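Local coordinates for protein putative GntR-family transcriptional regulator (PDB 3CNV) that probably senses a small effector molecule through its UTRA ligand-binding domain and so regulates transcription as a GntR-family repressor or activator, at residues 21-27 and 48-54; 59-63 and 148-152; 98-102 and 136-140; 35-40 and 142-146; 107-112 and 124-129. All coordinates share one frame. Where two conformers were deposited one is given. Numbering follows the deposited sequence.

Contact 1: residues 21-27 and 48-54; sequences SRILECR and VTIRRQL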
# COMPACT_ATOMS: atom_id res chain seq x y z
N SER C 21 -3.91 -18.84 17.43
CA SER C 21 -5.29 -18.90 16.92
C SER C 21 -6.05 -20.04 17.62
O SER C 21 -5.55 -21.12 17.81
CB SER C 21 -5.32 -19.19 15.42
OG SER C 21 -6.65 -18.94 14.88
N ARG C 22 -7.30 -19.78 17.92
CA ARG C 22 -8.16 -20.77 18.55
C ARG C 22 -9.50 -20.65 17.87
O ARG C 22 -10.10 -19.58 17.87
CB ARG C 22 -8.24 -20.53 20.07
CG ARG C 22 -9.03 -21.57 20.79
CD ARG C 22 -8.77 -21.63 22.30
NE ARG C 22 -9.23 -20.39 22.86
CZ ARG C 22 -10.46 -20.10 23.24
NH1 ARG C 22 -11.46 -20.97 23.19
NH2 ARG C 22 -10.69 -18.87 23.68
N ILE C 23 -9.98 -21.76 17.31
CA ILE C 23 -11.27 -21.78 16.59
C ILE C 23 -12.41 -21.84 17.60
O ILE C 23 -12.46 -22.70 18.52
CB ILE C 23 -11.40 -22.97 15.65
CG1 ILE C 23 -10.19 -23.01 14.65
CG2 ILE C 23 -12.81 -23.00 15.00
CD1 ILE C 23 -10.09 -21.82 13.71
N LEU C 24 -13.36 -20.94 17.44
CA LEU C 24 -14.46 -20.82 18.39
C LEU C 24 -15.78 -21.43 17.85
O LEU C 24 -16.59 -22.01 18.55
CB LEU C 24 -14.61 -19.33 18.71
CG LEU C 24 -13.99 -18.68 19.92
CD1 LEU C 24 -12.69 -19.20 20.50
CD2 LEU C 24 -14.12 -17.15 19.70
N GLU C 25 -15.97 -21.24 16.57
CA GLU C 25 -17.15 -21.67 15.85
C GLU C 25 -16.79 -22.04 14.46
O GLU C 25 -15.91 -21.42 13.83
CB GLU C 25 -18.18 -20.55 15.79
CG GLU C 25 -18.72 -20.12 17.17
CD GLU C 25 -19.70 -18.96 17.05
OE1 GLU C 25 -20.63 -19.08 16.21
OE2 GLU C 25 -19.53 -17.94 17.76
N CYS C 26 -17.54 -23.00 13.94
CA CYS C 26 -17.40 -23.42 12.55
C CYS C 26 -18.69 -24.08 12.09
O CYS C 26 -19.13 -25.02 12.71
CB CYS C 26 -16.22 -24.40 12.45
SG CYS C 26 -15.78 -24.93 10.77
N ARG C 27 -19.31 -23.52 11.07
CA ARG C 27 -20.65 -23.96 10.61
C ARG C 27 -20.75 -23.67 9.12
O ARG C 27 -20.10 -22.77 8.64
CB ARG C 27 -21.79 -23.10 11.22
CG ARG C 27 -22.06 -23.28 12.58
CD ARG C 27 -23.24 -22.38 12.95
NE ARG C 27 -22.87 -20.98 12.76
CZ ARG C 27 -23.74 -19.98 12.63
NH1 ARG C 27 -25.05 -20.21 12.65
NH2 ARG C 27 -23.30 -18.73 12.46
N VAL C 48 -19.19 -21.37 4.29
CA VAL C 48 -18.61 -21.84 5.55
C VAL C 48 -18.30 -20.59 6.34
O VAL C 48 -17.74 -19.61 5.81
CB VAL C 48 -17.29 -22.57 5.34
CG1 VAL C 48 -16.70 -23.07 6.75
CG2 VAL C 48 -17.47 -23.69 4.39
N THR C 49 -18.65 -20.63 7.61
CA THR C 49 -18.25 -19.58 8.49
C THR C 49 -17.47 -20.10 9.67
O THR C 49 -17.78 -21.11 10.27
CB THR C 49 -19.48 -18.71 8.95
OG1 THR C 49 -19.00 -17.43 9.44
CG2 THR C 49 -20.32 -19.46 10.04
N ILE C 50 -16.42 -19.34 9.97
CA ILE C 50 -15.57 -19.60 11.10
C ILE C 50 -15.49 -18.35 11.97
O ILE C 50 -15.40 -17.21 11.48
CB ILE C 50 -14.13 -19.91 10.59
CG1 ILE C 50 -14.15 -21.06 9.55
CG2 ILE C 50 -13.15 -20.12 11.76
CD1 ILE C 50 -12.82 -21.21 8.78
N ARG C 51 -15.59 -18.57 13.26
CA ARG C 51 -15.14 -17.60 14.26
C ARG C 51 -13.87 -18.06 14.94
O ARG C 51 -13.74 -19.22 15.38
CB ARG C 51 -16.23 -17.35 15.29
CG ARG C 51 -15.76 -16.28 16.28
CD ARG C 51 -16.79 -15.85 17.20
NE ARG C 51 -17.70 -14.94 16.54
CZ ARG C 51 -18.64 -14.27 17.19
NH1 ARG C 51 -18.75 -14.44 18.52
NH2 ARG C 51 -19.43 -13.44 16.51
N ARG C 52 -12.89 -17.17 15.01
CA ARG C 52 -11.67 -17.51 15.78
C ARG C 52 -11.16 -16.38 16.64
O ARG C 52 -11.41 -15.22 16.39
CB ARG C 52 -10.56 -18.04 14.87
CG ARG C 52 -10.06 -17.17 13.92
CD ARG C 52 -8.87 -16.39 14.48
NE ARG C 52 -8.35 -15.66 13.37
CZ ARG C 52 -7.47 -16.12 12.50
NH1 ARG C 52 -6.89 -17.29 12.70
NH2 ARG C 52 -7.11 -15.35 11.48
N GLN C 53 -10.39 -16.77 17.64
CA GLN C 53 -9.71 -15.81 18.50
C GLN C 53 -8.20 -15.87 18.25
O GLN C 53 -7.57 -16.92 18.33
CB GLN C 53 -10.08 -16.17 19.98
CG GLN C 53 -9.52 -15.28 21.13
CD GLN C 53 -9.62 -15.95 22.47
OE1 GLN C 53 -8.91 -16.88 22.75
NE2 GLN C 53 -10.50 -15.45 23.32
N LEU C 54 -7.62 -14.72 18.00
CA LEU C 54 -6.18 -14.54 18.12
C LEU C 54 -5.81 -13.96 19.45
O LEU C 54 -6.44 -13.02 19.97
CB LEU C 54 -5.64 -13.60 17.01
CG LEU C 54 -5.79 -14.12 15.60
CD1 LEU C 54 -5.24 -12.99 14.66
CD2 LEU C 54 -5.13 -15.53 15.28
O HOH W 1 -18.42 -17.31 20.02
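Strands 21-27 and 48-54 run antiparallel, and most of their facing backbone groups are satisfied by each other. Arg22 pairs with Gln53 (Arg22 N to Gln53 O 2.9 Å, Gln53 N to Arg22 O 2.8 Å), and Arg27 with Thr49 (Thr49 N to Arg27 O 2.8 Å). Between them lies a classic beta bulge: Leu24 N (2.7 Å) and Glu25 N (3.2 Å) both donate to Arg51 O, while Arg51 N returns a bond to Glu25 O at 2.9 Å. From the outer strand the long Arg22 side chain reaches Gln53, NH2 to OE1 at 2.8 Å, and Gln53 NE2 is taken by the carbonyl of Leu119. Glu25 OE2 sits over the face of the Arg51 guanidinium, 3.7 Å from NH1, a long, purely electrostatic pair; a water donates to Glu25 OE2 and is only weakly bonded to Arg51 NH1. The stronger partners of Arg51 are Asp65 and Glu115. On the other face Ile23, Cys26 and Ile50 form an apolar patch against helix 78-83. There Ser21 OG (2.7 Å from Arg52 NH1) and Asp64 hold the Arg52 guanidinium in place while its NH2 binds a citrate anion, probably from the crystallisation liquor, consistent with an anion-binding pocket.

Contact 2: residues 59-63 and 148-152; sequences MPTVI and GLYLT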
# COMPACT_ATOMS: atom_id res chain seq x y z
N MSE C 59 -2.83 -12.99 25.70
CA MSE C 59 -4.02 -12.19 25.90
C MSE C 59 -4.81 -12.14 24.63
O MSE C 59 -4.24 -11.98 23.58
CB MSE C 59 -3.62 -10.78 26.32
CG MSE C 59 -2.64 -10.77 27.47
SE MSE C 59 -2.06 -8.96 27.80
CE MSE C 59 -3.72 -8.36 28.57
N PRO C 60 -6.14 -12.33 24.72
CA PRO C 60 -6.96 -12.23 23.50
C PRO C 60 -6.91 -10.85 22.95
O PRO C 60 -7.06 -9.86 23.67
CB PRO C 60 -8.39 -12.52 23.96
CG PRO C 60 -8.33 -12.99 25.31
CD PRO C 60 -6.93 -12.66 25.91
N THR C 61 -6.79 -10.78 21.65
CA THR C 61 -6.54 -9.53 20.96
C THR C 61 -7.47 -9.30 19.76
O THR C 61 -7.89 -8.16 19.52
CB THR C 61 -5.02 -9.53 20.56
OG1 THR C 61 -4.26 -9.49 21.77
CG2 THR C 61 -4.61 -8.33 19.70
N VAL C 62 -7.84 -10.39 19.10
CA VAL C 62 -8.73 -10.36 17.92
C VAL C 62 -9.82 -11.41 17.98
O VAL C 62 -9.56 -12.57 18.32
CB VAL C 62 -7.88 -10.50 16.56
CG1 VAL C 62 -8.71 -10.27 15.34
CG2 VAL C 62 -6.69 -9.53 16.55
N ILE C 63 -11.02 -11.01 17.60
CA ILE C 63 -12.07 -11.95 17.25
C ILE C 63 -12.41 -11.73 15.77
O ILE C 63 -12.77 -10.62 15.33
CB ILE C 63 -13.37 -11.86 18.14
CG1 ILE C 63 -13.07 -11.98 19.61
CG2 ILE C 63 -14.46 -12.90 17.67
CD1 ILE C 63 -12.69 -13.39 20.11
N GLY C 148 -12.93 -8.48 11.53
CA GLY C 148 -12.11 -8.57 12.69
C GLY C 148 -12.45 -7.49 13.71
O GLY C 148 -12.74 -6.35 13.38
N LEU C 149 -12.37 -7.87 14.95
CA LEU C 149 -12.52 -6.91 16.02
C LEU C 149 -11.29 -7.06 16.87
O LEU C 149 -11.05 -8.12 17.44
CB LEU C 149 -13.83 -7.14 16.83
CG LEU C 149 -15.17 -6.77 16.18
CD1 LEU C 149 -16.24 -7.59 16.94
CD2 LEU C 149 -15.48 -5.22 16.21
N TYR C 150 -10.58 -5.94 16.99
CA TYR C 150 -9.27 -5.88 17.57
C TYR C 150 -9.31 -5.01 18.80
O TYR C 150 -9.81 -3.89 18.81
CB TYR C 150 -8.25 -5.23 16.62
CG TYR C 150 -7.96 -5.96 15.32
CD1 TYR C 150 -8.97 -6.43 14.49
CD2 TYR C 150 -6.67 -6.10 14.88
CE1 TYR C 150 -8.67 -7.04 13.25
CE2 TYR C 150 -6.36 -6.73 13.64
CZ TYR C 150 -7.38 -7.21 12.84
OH TYR C 150 -7.05 -7.79 11.65
N LEU C 151 -8.72 -5.56 19.85
CA LEU C 151 -8.50 -4.79 21.09
C LEU C 151 -7.08 -4.19 20.94
O LEU C 151 -6.10 -4.89 20.89
CB LEU C 151 -8.55 -5.70 22.30
CG LEU C 151 -8.21 -5.04 23.62
CD1 LEU C 151 -9.36 -4.02 23.92
CD2 LEU C 151 -8.04 -6.11 24.69
N THR C 152 -7.04 -2.88 20.78
CA THR C 152 -5.81 -2.16 20.44
C THR C 152 -5.18 -1.48 21.64
O THR C 152 -4.66 -0.39 21.54
CB THR C 152 -6.06 -1.14 19.29
OG1 THR C 152 -7.08 -0.22 19.67
CG2 THR C 152 -6.50 -1.82 18.10
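Three short backbone hydrogen bonds hold strand 59-63 to the antiparallel segment 148-152. Ile63 and Leu149 form a hydrogen-bonded pair, with Ile63 N to Leu149 O at 2.9 Å and Leu149 N to Ile63 O at 2.8 Å; further along, Leu151 N donates to Thr61 O at 2.7 Å in an almost straight line. CA-H...O contacts fill the gaps between them, such as Val62 CA to Leu149 O at 3.3 Å. Val62 faces Tyr150 in the intervening non-hydrogen-bonded pair, where the close backbones bring side chains together: Val62 CG2 lies over the face of the tyrosine ring, 4.0 Å from its centroid, in a CH-pi contact. A methyl of the beta-branched valine suits a flat ring because it can settle on the pi surface. Gly148 leaves room for that ring, since a CB there would collide with Tyr150 CE1. Leu151 CD2 packs more loosely near Pro60 O, 4.0 Å away. Thr61 and Val62 both face Leu54 of the preceding strand, a classic beta bulge. The contact thus joins two central strands of the six-stranded sheet, with strand 46-56 hydrogen-bonded beyond 59-69 and strand 127-137 beyond 141-150. Leu8 of the short strand 8-10 packs on Val62 and Tyr150, while Ile63 lies against Arg51 and Gln53, and Leu149 against Ile116 in the loop before helix 117-120.

Contact 3: residues 98-102 and 136-140; sequences VSMVR and YTYGD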
# COMPACT_ATOMS: atom_id res chain seq x y z
N VAL C 98 -6.08 -21.77 -2.69
CA VAL C 98 -6.56 -20.37 -2.76
C VAL C 98 -5.54 -19.38 -2.19
O VAL C 98 -5.28 -19.39 -1.02
CB VAL C 98 -7.91 -20.30 -2.04
CG1 VAL C 98 -8.39 -18.85 -1.92
CG2 VAL C 98 -8.91 -21.22 -2.76
N SER C 99 -4.90 -18.59 -3.07
CA SER C 99 -3.89 -17.60 -2.69
C SER C 99 -4.43 -16.22 -2.95
O SER C 99 -4.87 -15.92 -4.04
CB SER C 99 -2.59 -17.64 -3.50
OG SER C 99 -1.99 -18.90 -3.48
N MSE C 100 -4.41 -15.42 -1.91
CA MSE C 100 -4.91 -14.04 -1.99
C MSE C 100 -3.84 -13.07 -2.52
O MSE C 100 -2.68 -12.98 -2.03
CB MSE C 100 -5.40 -13.59 -0.63
CG MSE C 100 -6.26 -14.56 0.13
SE MSE C 100 -7.87 -15.02 -0.88
CE MSE C 100 -8.67 -16.23 0.52
N VAL C 101 -4.23 -12.30 -3.53
CA VAL C 101 -3.38 -11.31 -4.12
C VAL C 101 -3.64 -9.91 -3.62
O VAL C 101 -2.75 -9.06 -3.62
CB VAL C 101 -3.51 -11.36 -5.70
CG1 VAL C 101 -3.28 -12.76 -6.17
CG2 VAL C 101 -4.87 -10.92 -6.12
N ARG C 102 -4.86 -9.67 -3.14
CA ARG C 102 -5.27 -8.37 -2.64
C ARG C 102 -6.31 -8.51 -1.58
O ARG C 102 -7.12 -9.43 -1.61
CB ARG C 102 -5.97 -7.52 -3.80
CG ARG C 102 -6.15 -6.04 -3.43
CD ARG C 102 -6.87 -5.24 -4.56
NE ARG C 102 -8.34 -5.17 -4.49
CZ ARG C 102 -9.11 -5.77 -5.37
NH1 ARG C 102 -8.56 -6.46 -6.35
NH2 ARG C 102 -10.43 -5.67 -5.33
N TYR C 136 -9.22 -11.21 -2.21
CA TYR C 136 -9.36 -11.58 -3.62
C TYR C 136 -8.22 -12.49 -4.07
O TYR C 136 -7.09 -12.37 -3.65
CB TYR C 136 -9.41 -10.31 -4.53
CG TYR C 136 -10.58 -9.40 -4.27
CD1 TYR C 136 -11.72 -9.49 -5.03
CD2 TYR C 136 -10.57 -8.47 -3.24
CE1 TYR C 136 -12.83 -8.70 -4.76
CE2 TYR C 136 -11.68 -7.64 -2.99
CZ TYR C 136 -12.80 -7.81 -3.72
OH TYR C 136 -13.94 -7.05 -3.50
N THR C 137 -8.57 -13.43 -4.92
CA THR C 137 -7.60 -14.21 -5.63
C THR C 137 -7.44 -13.54 -6.98
O THR C 137 -8.11 -12.54 -7.31
CB THR C 137 -8.01 -15.73 -5.80
OG1 THR C 137 -9.20 -15.87 -6.63
CG2 THR C 137 -8.31 -16.37 -4.48
N TYR C 138 -6.56 -14.09 -7.76
CA TYR C 138 -6.44 -13.73 -9.22
C TYR C 138 -7.75 -13.48 -10.02
O TYR C 138 -8.73 -14.19 -9.96
CB TYR C 138 -5.46 -14.74 -9.89
CG TYR C 138 -4.02 -14.47 -9.36
CD1 TYR C 138 -3.28 -13.35 -9.81
CD2 TYR C 138 -3.42 -15.28 -8.42
CE1 TYR C 138 -1.98 -13.06 -9.33
CE2 TYR C 138 -2.12 -15.00 -7.91
CZ TYR C 138 -1.41 -13.88 -8.37
OH TYR C 138 -0.13 -13.56 -7.89
N GLY C 139 -7.71 -12.42 -10.79
CA GLY C 139 -8.82 -12.10 -11.65
C GLY C 139 -9.88 -11.36 -10.89
O GLY C 139 -11.02 -11.29 -11.32
N ASP C 140 -9.50 -10.83 -9.74
CA ASP C 140 -10.42 -10.05 -8.86
C ASP C 140 -11.62 -10.86 -8.36
O ASP C 140 -12.80 -10.39 -8.32
CB ASP C 140 -10.92 -8.79 -9.59
CG ASP C 140 -9.89 -7.70 -9.59
OD1 ASP C 140 -9.29 -7.49 -8.51
OD2 ASP C 140 -9.64 -7.12 -10.66
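This is the bulged end of an antiparallel strand pair, where the loop leading from helix 88-96 into strand 102-111 meets the end of strand 127-137 and the turn after it. Two backbone bonds fasten it: Val101 N to Tyr136 O at 2.9 Å and Tyr136 N to Arg102 O at 2.8 Å. Arg102 and Tyr136 supply the main side-chain contact. The guanidinium lies flat on the ring, centres 4.1 Å apart and planes at 20°, a cation-pi stack that leaves its edge available for in-plane bonding. There Arg102 NH1 forms a salt bridge with Asp140 OD1 at 2.5 Å, while NE pairs with Asp104. Thr137 CG2 fills the apolar side, 3.6 Å from Val98 CG1 and 3.9 Å from Met100 SE. Gly139 and Asp140 both have positive phi, and at Gly139 a side chain would be jammed against the preceding carbonyl. Ser160 of the third subunit packs on Arg102, and Asp104 of the fourth on Asp140. Val101 and Arg102 both face Tyr136, a classic beta bulge at the start of outermost strand 102-111 in the UTRA domain sheet; the tight turn at 138-140 belongs to a separate hairpin, linking strands 127-137 and 141-150.

Contact 4: residues 35-40 and 142-146; sequences IARALE and PMEVR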
# COMPACT_ATOMS: atom_id res chain seq x y z
N ILE C 35 -23.21 -10.81 2.56
CA ILE C 35 -22.12 -11.79 2.32
C ILE C 35 -22.09 -12.32 0.87
O ILE C 35 -21.06 -12.36 0.20
CB ILE C 35 -22.14 -12.98 3.39
CG1 ILE C 35 -21.93 -12.43 4.83
CG2 ILE C 35 -21.13 -14.10 3.00
CD1 ILE C 35 -20.57 -11.67 4.99
N ALA C 36 -23.26 -12.68 0.37
CA ALA C 36 -23.42 -13.22 -0.98
C ALA C 36 -23.03 -12.19 -2.00
O ALA C 36 -22.39 -12.50 -3.00
CB ALA C 36 -24.91 -13.71 -1.23
N ARG C 37 -23.30 -10.93 -1.70
CA ARG C 37 -22.93 -9.85 -2.64
C ARG C 37 -21.42 -9.58 -2.59
O ARG C 37 -20.77 -9.41 -3.64
CB ARG C 37 -23.77 -8.58 -2.44
CG ARG C 37 -23.10 -7.45 -1.72
CD ARG C 37 -23.98 -6.21 -1.74
NE ARG C 37 -23.35 -5.05 -1.10
CZ ARG C 37 -22.93 -3.98 -1.77
NH1 ARG C 37 -23.10 -3.91 -3.09
NH2 ARG C 37 -22.36 -2.97 -1.12
N ALA C 38 -20.84 -9.64 -1.41
CA ALA C 38 -19.40 -9.40 -1.26
C ALA C 38 -18.58 -10.49 -1.99
O ALA C 38 -17.54 -10.22 -2.57
CB ALA C 38 -19.00 -9.32 0.25
N LEU C 39 -19.12 -11.70 -1.97
CA LEU C 39 -18.47 -12.93 -2.52
C LEU C 39 -18.95 -13.23 -3.94
O LEU C 39 -18.47 -14.16 -4.59
CB LEU C 39 -18.68 -14.11 -1.54
CG LEU C 39 -17.89 -14.13 -0.22
CD1 LEU C 39 -18.27 -15.33 0.80
CD2 LEU C 39 -16.34 -14.07 -0.44
N GLU C 40 -19.79 -12.36 -4.44
CA GLU C 40 -20.36 -12.48 -5.78
C GLU C 40 -20.99 -13.86 -5.96
O GLU C 40 -20.75 -14.56 -6.93
CB GLU C 40 -19.32 -12.16 -6.87
CG GLU C 40 -18.84 -10.67 -6.76
CD GLU C 40 -17.60 -10.33 -7.57
OE1 GLU C 40 -17.29 -11.05 -8.54
OE2 GLU C 40 -16.91 -9.35 -7.21
N PRO C 142 -13.52 -12.62 -5.52
CA PRO C 142 -13.58 -12.58 -4.07
C PRO C 142 -13.72 -13.98 -3.49
O PRO C 142 -14.48 -14.80 -4.00
CB PRO C 142 -14.79 -11.68 -3.81
CG PRO C 142 -15.65 -11.87 -4.96
CD PRO C 142 -14.81 -12.22 -6.12
N MSE C 143 -12.94 -14.28 -2.49
CA MSE C 143 -12.91 -15.62 -1.89
C MSE C 143 -13.07 -15.68 -0.36
O MSE C 143 -13.18 -16.77 0.24
CB MSE C 143 -11.57 -16.34 -2.21
CG MSE C 143 -11.39 -16.84 -3.60
SE MSE C 143 -12.86 -17.89 -4.38
CE MSE C 143 -12.83 -19.36 -3.15
N GLU C 144 -13.03 -14.54 0.26
CA GLU C 144 -13.19 -14.43 1.71
C GLU C 144 -13.68 -13.08 2.11
O GLU C 144 -13.23 -12.05 1.58
CB GLU C 144 -11.86 -14.63 2.47
CG GLU C 144 -12.02 -14.62 3.99
CD GLU C 144 -10.71 -14.33 4.75
OE1 GLU C 144 -9.96 -13.42 4.30
OE2 GLU C 144 -10.48 -15.03 5.78
N VAL C 145 -14.58 -13.15 3.08
CA VAL C 145 -15.04 -12.02 3.86
C VAL C 145 -14.63 -12.24 5.27
O VAL C 145 -14.87 -13.29 5.84
CB VAL C 145 -16.58 -11.79 3.82
CG1 VAL C 145 -16.98 -10.61 4.81
CG2 VAL C 145 -17.07 -11.44 2.41
N ARG C 146 -13.93 -11.28 5.83
CA ARG C 146 -13.54 -11.41 7.23
C ARG C 146 -13.80 -10.09 7.97
O ARG C 146 -13.40 -9.01 7.48
CB ARG C 146 -12.03 -11.80 7.31
CG ARG C 146 -11.51 -12.00 8.74
CD ARG C 146 -10.01 -12.35 8.81
NE ARG C 146 -9.64 -13.54 8.06
CZ ARG C 146 -8.49 -14.19 8.15
NH1 ARG C 146 -7.49 -13.71 8.88
NH2 ARG C 146 -8.32 -15.29 7.42
O HOH W 2 -16.83 -16.18 -3.84
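Residues 35-38 are the last turn of helix 33-38, closed by Leu39 N to Ile35 O at 3.0 Å and a weak bond from Glu40 N to Arg37 O at 3.2 Å. Glu40 leaves the helix with positive phi, a Schellman motif. Residues 142-146 form a strand, broken by a classic bulge where Met143 and Glu144 both face Ser135. No direct hydrogen bond joins the segments; a water bridges instead, donating to Leu39 O and Pro142 O, each 2.7 Å away. The rest is van der Waals packing, mostly apolar. Val145 receives Ala38 CB on its CG2 at 3.6 Å and Ile35 CD1 on its CG1 at 3.7 Å. The small alanine lets the helix come close, while the longer Ile35 and Leu39 reach over the strand, Leu39 CD2 lying 3.4 Å from Glu144 N. Pro142 CB abuts Ala38 O (3.4 Å). On the other face Arg146 NH2 and Glu144 OE2 form a salt bridge at 2.7 Å; there Tyr89 of helix 88-96 bonds Glu144, and Arg146 hydrogen-bonds a citrate anion, probably from the crystallisation liquor. Helix 33-38 therefore covers strand 141-150 on one face, flanked by Trp67 of strand 59-69 and Ile134 of strand 127-137.

Contact 5: residues 107-112 and 124-129; sequences LRAVAA and PGRPLL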
# COMPACT_ATOMS: atom_id res chain seq x y z
N LEU C 107 -12.09 0.16 7.82
CA LEU C 107 -11.79 0.28 9.26
C LEU C 107 -12.60 1.36 9.95
O LEU C 107 -12.89 2.46 9.42
CB LEU C 107 -10.32 0.51 9.53
CG LEU C 107 -9.26 -0.57 9.28
CD1 LEU C 107 -9.16 -0.96 7.77
CD2 LEU C 107 -7.98 -0.01 9.83
N ARG C 108 -13.10 0.94 11.10
CA ARG C 108 -13.91 1.81 11.98
C ARG C 108 -13.65 1.50 13.46
O ARG C 108 -13.14 0.45 13.81
CB ARG C 108 -15.41 1.77 11.62
CG ARG C 108 -16.00 0.46 11.01
CD ARG C 108 -17.56 0.45 10.64
NE ARG C 108 -17.88 0.89 9.27
CZ ARG C 108 -17.78 0.14 8.17
NH1 ARG C 108 -17.35 -1.09 8.21
NH2 ARG C 108 -18.12 0.64 7.02
N ALA C 109 -14.00 2.45 14.31
CA ALA C 109 -13.99 2.20 15.76
C ALA C 109 -15.40 1.99 16.21
O ALA C 109 -16.31 2.76 15.84
CB ALA C 109 -13.32 3.34 16.59
N VAL C 110 -15.56 0.93 16.96
CA VAL C 110 -16.83 0.53 17.49
C VAL C 110 -16.73 0.23 18.99
O VAL C 110 -15.67 0.10 19.53
CB VAL C 110 -17.36 -0.73 16.70
CG1 VAL C 110 -17.46 -0.42 15.16
CG2 VAL C 110 -16.55 -1.95 16.97
N ALA C 111 -17.89 0.17 19.63
CA ALA C 111 -18.04 -0.34 21.02
C ALA C 111 -18.16 -1.87 21.07
O ALA C 111 -18.83 -2.48 20.27
CB ALA C 111 -19.28 0.34 21.72
N ALA C 112 -17.41 -2.47 21.98
CA ALA C 112 -17.51 -3.91 22.28
C ALA C 112 -18.92 -4.28 22.69
O ALA C 112 -19.51 -3.70 23.60
CB ALA C 112 -16.49 -4.33 23.34
N PRO C 124 -18.40 -4.51 28.15
CA PRO C 124 -19.10 -3.99 26.97
C PRO C 124 -18.99 -2.47 26.86
O PRO C 124 -18.99 -1.73 27.86
CB PRO C 124 -20.55 -4.45 27.19
CG PRO C 124 -20.47 -5.55 28.18
CD PRO C 124 -19.30 -5.23 29.06
N GLY C 125 -18.90 -1.99 25.64
CA GLY C 125 -18.72 -0.55 25.42
C GLY C 125 -17.29 -0.17 25.14
O GLY C 125 -17.02 0.90 24.59
N ARG C 126 -16.36 -1.07 25.47
CA ARG C 126 -14.90 -0.84 25.23
C ARG C 126 -14.62 -0.56 23.76
O ARG C 126 -15.15 -1.26 22.86
CB ARG C 126 -14.10 -2.06 25.66
CG ARG C 126 -12.67 -2.12 25.31
CD ARG C 126 -11.85 -1.10 26.03
NE ARG C 126 -11.24 -1.73 27.16
CZ ARG C 126 -9.95 -1.93 27.31
NH1 ARG C 126 -9.07 -1.46 26.46
NH2 ARG C 126 -9.55 -2.55 28.38
N PRO C 127 -13.85 0.51 23.47
CA PRO C 127 -13.62 0.72 22.02
C PRO C 127 -12.70 -0.35 21.41
O PRO C 127 -11.66 -0.75 22.01
CB PRO C 127 -12.93 2.07 21.98
CG PRO C 127 -13.31 2.75 23.18
CD PRO C 127 -13.46 1.69 24.27
N LEU C 128 -13.14 -0.83 20.24
CA LEU C 128 -12.44 -1.85 19.45
C LEU C 128 -12.29 -1.30 18.03
O LEU C 128 -13.11 -0.46 17.56
CB LEU C 128 -13.22 -3.18 19.38
CG LEU C 128 -13.65 -3.82 20.68
CD1 LEU C 128 -14.55 -5.11 20.42
CD2 LEU C 128 -12.40 -4.18 21.55
N LEU C 129 -11.24 -1.75 17.39
CA LEU C 129 -10.95 -1.47 15.96
C LEU C 129 -11.62 -2.58 15.14
O LEU C 129 -11.36 -3.76 15.32
CB LEU C 129 -9.49 -1.40 15.66
CG LEU C 129 -9.08 -1.17 14.20
CD1 LEU C 129 -9.52 0.22 13.70
CD2 LEU C 129 -7.63 -1.40 13.96
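Leu128 anchors the apolar part of this antiparallel pairing. Its CD1 meets Ala112 CB at 3.6 Å and its CB lies 4.3 Å from Val110 CG2, with Ile116 and Leu120 closing round it from the connection between the strands. At the other end Leu107 CD2 and Leu129 CD1 touch at 4.2 Å. The small Ala109 and Ala111 keep the face they share with Leu129 and Pro127 low, and Ala109 packs on Leu128 of the second subunit. Outward, the backbone is firmly bonded: Val110 N to Leu128 O (2.9 Å) and Leu128 N to Val110 O (2.8 Å), then Ala112 N to Arg126 O and Gly125 N to Ala112 O, each 2.7 Å. Gly125, with a phi of 100°, allows a turn that a side chain would block against the preceding carbonyl. At the polar edge the CA-to-CB bond of Arg108 points away, and its guanidinium forms a salt bridge with Asp132. Leu107 continues the sheet antiparallel into the second subunit. Leu107 and Leu129 meet their copies there, so two of the four subunits share an apolar interface, edged by a salt bridge from Arg108 to Asp11 of the second subunit and a hydrogen bond from Ala109 N to its Thr152.

In the fold
All five contacts reach the six-stranded antiparallel sheet, whose order is 20-30, 46-56, 59-69, 141-150, 127-137, 102-111. Contact 1 joins the first two strands, contact 2 the central pair and contact 5 the last pair, with contact 3 at that pair's far end, about 29 Å from contact 5 between centres; contact 4 lays helix 33-38 on strand 141-150. Contact 1 closes before contacts 2, 3 and 5 open, and contacts 3 and 5 fall within the long chain excursion spanned by contact 2. Contacts 1 and 4, with centres about 17 Å apart, meet where Arg52 and Arg146 both bind citrate, suggesting an effector pocket, whereas contacts 3 and 5 border other subunits, and contact 2 does so through Thr152.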